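Local atomic coordinates of listeriolysin O (Listeria monocytogenes, PDB entry 4CDB), a protein that binds cholesterol-containing host membranes, changes shape and inserts into them, forming oligomeric pores that lyse the cell. Residues 69-81 with 349-363. Residues are numbered along the deposited sequence; the frame is centred on the assembly and turned at random.
With NA (sodium ion), chain P; NA (sodium ion), chain N; ACT (acetate ion), chain D.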
# COMPACT_ATOMS: atom_id res chain seq x y z
N SER A 69 -1.28 2.45 14.12
CA SER A 69 -0.89 3.83 13.84
C SER A 69 0.11 3.90 12.70
O SER A 69 1.08 3.14 12.66
CB SER A 69 -0.28 4.48 15.08
OG SER A 69 -1.27 4.74 16.06
N ILE A 70 -0.13 4.82 11.77
CA ILE A 70 0.85 5.12 10.73
C ILE A 70 1.37 6.55 10.92
O ILE A 70 0.65 7.53 10.74
CB ILE A 70 0.30 4.87 9.30
CG1 ILE A 70 1.31 5.33 8.25
CG2 ILE A 70 -1.05 5.55 9.09
CD1 ILE A 70 0.95 4.93 6.83
N ASN A 71 2.63 6.64 11.34
CA ASN A 71 3.25 7.93 11.65
C ASN A 71 4.50 8.12 10.79
O ASN A 71 5.52 7.46 11.00
CB ASN A 71 3.62 7.98 13.14
CG ASN A 71 3.09 9.23 13.82
OD1 ASN A 71 2.29 9.14 14.76
ND2 ASN A 71 3.53 10.39 13.36
N GLN A 72 4.41 9.03 9.82
CA GLN A 72 5.41 9.10 8.76
C GLN A 72 5.70 10.53 8.27
O GLN A 72 4.78 11.31 8.03
CB GLN A 72 4.96 8.22 7.60
CG GLN A 72 5.85 8.25 6.38
CD GLN A 72 5.42 7.25 5.33
OE1 GLN A 72 5.11 6.10 5.65
NE2 GLN A 72 5.40 7.68 4.08
N ASN A 73 6.98 10.85 8.12
CA ASN A 73 7.39 12.15 7.61
C ASN A 73 7.89 12.07 6.17
O ASN A 73 8.85 11.35 5.89
CB ASN A 73 8.47 12.76 8.51
CG ASN A 73 8.04 12.84 9.96
OD1 ASN A 73 6.85 12.76 10.27
ND2 ASN A 73 9.01 13.00 10.86
N ASN A 74 7.23 12.79 5.28
CA ASN A 74 7.56 12.73 3.86
C ASN A 74 8.12 14.05 3.32
O ASN A 74 7.52 15.11 3.51
CB ASN A 74 6.33 12.31 3.04
CG ASN A 74 5.82 10.94 3.44
OD1 ASN A 74 6.59 10.05 3.79
ND2 ASN A 74 4.50 10.77 3.41
N ALA A 75 9.27 13.97 2.66
CA ALA A 75 9.87 15.15 2.04
C ALA A 75 9.42 15.28 0.60
O ALA A 75 9.37 16.38 0.05
CB ALA A 75 11.39 15.06 2.12
N ASP A 76 9.08 14.15 -0.02
CA ASP A 76 8.59 14.14 -1.39
C ASP A 76 7.10 14.45 -1.46
O ASP A 76 6.28 13.68 -0.95
CB ASP A 76 8.86 12.78 -2.04
CG ASP A 76 10.33 12.44 -2.11
OD1 ASP A 76 11.12 13.32 -2.51
OD2 ASP A 76 10.69 11.29 -1.78
N ILE A 77 6.75 15.56 -2.09
CA ILE A 77 5.36 15.94 -2.25
C ILE A 77 4.78 15.24 -3.48
O ILE A 77 5.40 15.26 -4.54
CB ILE A 77 5.19 17.46 -2.44
CG1 ILE A 77 6.14 18.23 -1.51
CG2 ILE A 77 3.73 17.87 -2.23
CD1 ILE A 77 5.88 18.00 -0.04
N GLN A 78 3.61 14.63 -3.32
CA GLN A 78 2.94 13.94 -4.42
C GLN A 78 2.25 14.92 -5.36
O GLN A 78 1.92 16.04 -4.97
CB GLN A 78 1.94 12.92 -3.87
CG GLN A 78 2.59 11.84 -3.02
CD GLN A 78 3.66 11.08 -3.78
OE1 GLN A 78 3.39 10.49 -4.83
NE2 GLN A 78 4.88 11.12 -3.27
N VAL A 79 2.02 14.49 -6.60
CA VAL A 79 1.38 15.34 -7.59
C VAL A 79 0.03 14.77 -8.04
O VAL A 79 -0.05 13.60 -8.42
CB VAL A 79 2.27 15.50 -8.84
CG1 VAL A 79 1.55 16.31 -9.90
CG2 VAL A 79 3.60 16.16 -8.48
N VAL A 80 -1.01 15.58 -7.98
CA VAL A 80 -2.30 15.19 -8.56
C VAL A 80 -2.20 15.37 -10.07
O VAL A 80 -2.05 16.49 -10.56
CB VAL A 80 -3.46 16.03 -7.99
CG1 VAL A 80 -4.77 15.66 -8.67
CG2 VAL A 80 -3.56 15.84 -6.49
N ASN A 81 -2.29 14.26 -10.80
CA ASN A 81 -2.00 14.24 -12.23
C ASN A 81 -2.78 15.25 -13.07
O ASN A 81 -2.25 15.84 -14.01
CB ASN A 81 -2.20 12.83 -12.80
CG ASN A 81 -2.03 12.78 -14.30
OD1 ASN A 81 -3.01 12.71 -15.04
ND2 ASN A 81 -0.79 12.83 -14.76
N TYR A 349 7.78 16.15 -6.19
CA TYR A 349 8.63 17.32 -6.04
C TYR A 349 8.98 17.62 -4.59
O TYR A 349 8.29 17.18 -3.67
CB TYR A 349 8.00 18.54 -6.71
CG TYR A 349 6.69 19.02 -6.11
CD1 TYR A 349 5.49 18.44 -6.46
CD2 TYR A 349 6.67 20.08 -5.20
CE1 TYR A 349 4.29 18.87 -5.92
CE2 TYR A 349 5.47 20.53 -4.65
CZ TYR A 349 4.29 19.92 -5.02
OH TYR A 349 3.10 20.36 -4.48
N THR A 350 10.07 18.36 -4.40
CA THR A 350 10.50 18.76 -3.06
C THR A 350 10.36 20.27 -2.91
O THR A 350 10.45 21.01 -3.90
CB THR A 350 11.96 18.35 -2.80
OG1 THR A 350 12.82 19.13 -3.63
CG2 THR A 350 12.16 16.87 -3.09
N THR A 351 10.15 20.73 -1.68
CA THR A 351 10.02 22.16 -1.42
C THR A 351 10.98 22.63 -0.34
O THR A 351 11.25 21.91 0.62
CB THR A 351 8.58 22.52 -1.01
OG1 THR A 351 8.14 21.63 0.03
CG2 THR A 351 7.64 22.40 -2.19
N ASN A 352 11.51 23.84 -0.52
CA ASN A 352 12.38 24.46 0.47
C ASN A 352 11.77 25.76 0.97
O ASN A 352 11.23 26.54 0.17
CB ASN A 352 13.76 24.75 -0.11
CG ASN A 352 14.55 23.49 -0.41
OD1 ASN A 352 14.01 22.38 -0.39
ND2 ASN A 352 15.84 23.65 -0.69
N PHE A 353 11.84 26.00 2.27
CA PHE A 353 11.43 27.28 2.83
C PHE A 353 12.36 28.37 2.30
O PHE A 353 13.56 28.16 2.19
CB PHE A 353 11.47 27.25 4.36
CG PHE A 353 10.42 26.37 4.98
CD1 PHE A 353 9.09 26.78 5.04
CD2 PHE A 353 10.75 25.13 5.52
CE1 PHE A 353 8.12 25.98 5.61
CE2 PHE A 353 9.78 24.32 6.09
CZ PHE A 353 8.47 24.75 6.14
N LEU A 354 11.79 29.53 1.97
CA LEU A 354 12.59 30.62 1.41
C LEU A 354 13.50 31.25 2.46
O LEU A 354 14.51 31.86 2.13
CB LEU A 354 11.68 31.69 0.80
CG LEU A 354 11.83 31.91 -0.71
CD1 LEU A 354 10.99 33.10 -1.17
CD2 LEU A 354 13.29 32.09 -1.09
N LYS A 355 13.14 31.09 3.73
CA LYS A 355 13.87 31.74 4.81
C LYS A 355 15.31 31.25 4.96
O LYS A 355 16.24 32.06 5.02
CB LYS A 355 13.12 31.57 6.14
CG LYS A 355 13.80 32.25 7.32
CD LYS A 355 12.96 32.10 8.58
CE LYS A 355 13.63 32.75 9.78
NZ LYS A 355 12.81 32.64 11.01
N ASP A 356 15.49 29.94 5.00
CA ASP A 356 16.82 29.38 5.23
C ASP A 356 17.15 28.27 4.24
O ASP A 356 18.08 27.49 4.46
CB ASP A 356 16.93 28.85 6.66
CG ASP A 356 15.85 27.83 6.99
OD1 ASP A 356 14.85 27.76 6.25
OD2 ASP A 356 15.99 27.11 8.00
N ASN A 357 16.38 28.19 3.15
CA ASN A 357 16.56 27.15 2.14
C ASN A 357 16.47 25.73 2.72
O ASN A 357 17.02 24.78 2.16
CB ASN A 357 17.88 27.33 1.38
CG ASN A 357 17.91 28.62 0.57
OD1 ASN A 357 16.99 28.91 -0.20
ND2 ASN A 357 18.97 29.40 0.75
N GLU A 358 15.77 25.60 3.84
CA GLU A 358 15.65 24.31 4.52
C GLU A 358 14.53 23.47 3.91
O GLU A 358 13.52 24.00 3.44
CB GLU A 358 15.41 24.52 6.01
CG GLU A 358 16.02 23.44 6.89
CD GLU A 358 17.52 23.57 7.02
OE1 GLU A 358 18.06 24.65 6.70
OE2 GLU A 358 18.16 22.60 7.46
N LEU A 359 14.72 22.16 3.93
CA LEU A 359 13.78 21.23 3.31
C LEU A 359 12.46 21.16 4.08
O LEU A 359 12.46 20.93 5.29
CB LEU A 359 14.41 19.84 3.19
CG LEU A 359 13.75 18.83 2.26
CD1 LEU A 359 13.60 19.39 0.86
CD2 LEU A 359 14.55 17.53 2.24
N ALA A 360 11.35 21.37 3.38
CA ALA A 360 10.03 21.28 3.98
C ALA A 360 9.55 19.83 4.01
O ALA A 360 9.49 19.18 2.97
CB ALA A 360 9.04 22.14 3.21
N VAL A 361 9.21 19.34 5.20
CA VAL A 361 8.79 17.96 5.36
C VAL A 361 7.35 17.87 5.85
O VAL A 361 6.96 18.56 6.80
CB VAL A 361 9.71 17.20 6.34
CG1 VAL A 361 9.34 15.72 6.39
CG2 VAL A 361 11.18 17.38 5.96
N ILE A 362 6.55 17.04 5.20
CA ILE A 362 5.17 16.81 5.63
C ILE A 362 5.12 15.77 6.74
O ILE A 362 5.54 14.62 6.57
CB ILE A 362 4.27 16.35 4.47
CG1 ILE A 362 4.27 17.39 3.34
CG2 ILE A 362 2.86 16.11 4.96
CD1 ILE A 362 3.25 17.10 2.25
N LYS A 363 4.59 16.17 7.90
CA LYS A 363 4.47 15.27 9.03
C LYS A 363 3.09 14.62 9.07
O LYS A 363 2.08 15.29 9.28
CB LYS A 363 4.74 16.02 10.34
CG LYS A 363 4.59 15.17 11.59
CD LYS A 363 5.27 15.82 12.78
CE LYS A 363 6.77 15.99 12.52
NZ LYS A 363 7.47 16.65 13.66
NA NA P . 12.48 27.90 7.47
NA NA N . 0.99 8.89 -4.24
C ACT D . 12.73 28.99 10.67
O ACT D . 12.07 29.97 11.09
OXT ACT D . 13.32 29.02 9.57
CH3 ACT D . 12.84 27.76 11.52
O HOH W 1 9.47 19.12 0.40
O HOH W 2 1.05 18.63 -5.05
O HOH W 3 3.28 7.82 -3.75
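Ile-77 lies over one face of the Tyr-349 ring, and this pair forms the tight part of the contact. Ile-77 CB sits 3.7 Å from the centroid of the Tyr-349 ring, 13° off the normal, a CH-pi contact. CG2 reaches further out, toward the phenol CZ and OH. The tyrosine chi1 of 65° sets CG between the backbone N and the carbonyl carbon, which lays the ring against Ile-77 with its edge at Val-79. Val-79 CG2 meets that edge in the ring plane, 3.6 Å from Tyr-349 CD1. A water in the same plane links Tyr-349 OH to Gln-78 O. On the other side of Ile-77, its CD1 packs 3.6 Å from Ile-362 CD1, the two side chains crossing at about a right angle.

The backbones join as two antiparallel hydrogen-bonded pairs. Ile-77 and Tyr-349 exchange both bonds; Ile-77 N to Tyr-349 O is 2.7 Å. Asn-74 and Ile-362 do the same, with Ile-362 N 2.7 Å from Asn-74 O. Between these pairs a water bridges the backbones. It accepts from Thr-351 N and has Ala-75 O and Ala-360 O within hydrogen-bonding distance.

The outer side is looser. Ala-75 CB only reaches Leu-359 CD2 at 4.0 Å, and Lys-363 runs alongside Asn-73.

Here two sheets of this cholesterol-dependent cytolysin meet, and both segments contribute to each. Strand 59-74 pairs with strand 362-385, the long strand leading toward the far end of the toxin. The short, weakly formed strand 77-78 pairs with 345-353, whose other neighbour is strand 252-260; there Ile-255 and Val-258 touch Tyr-349.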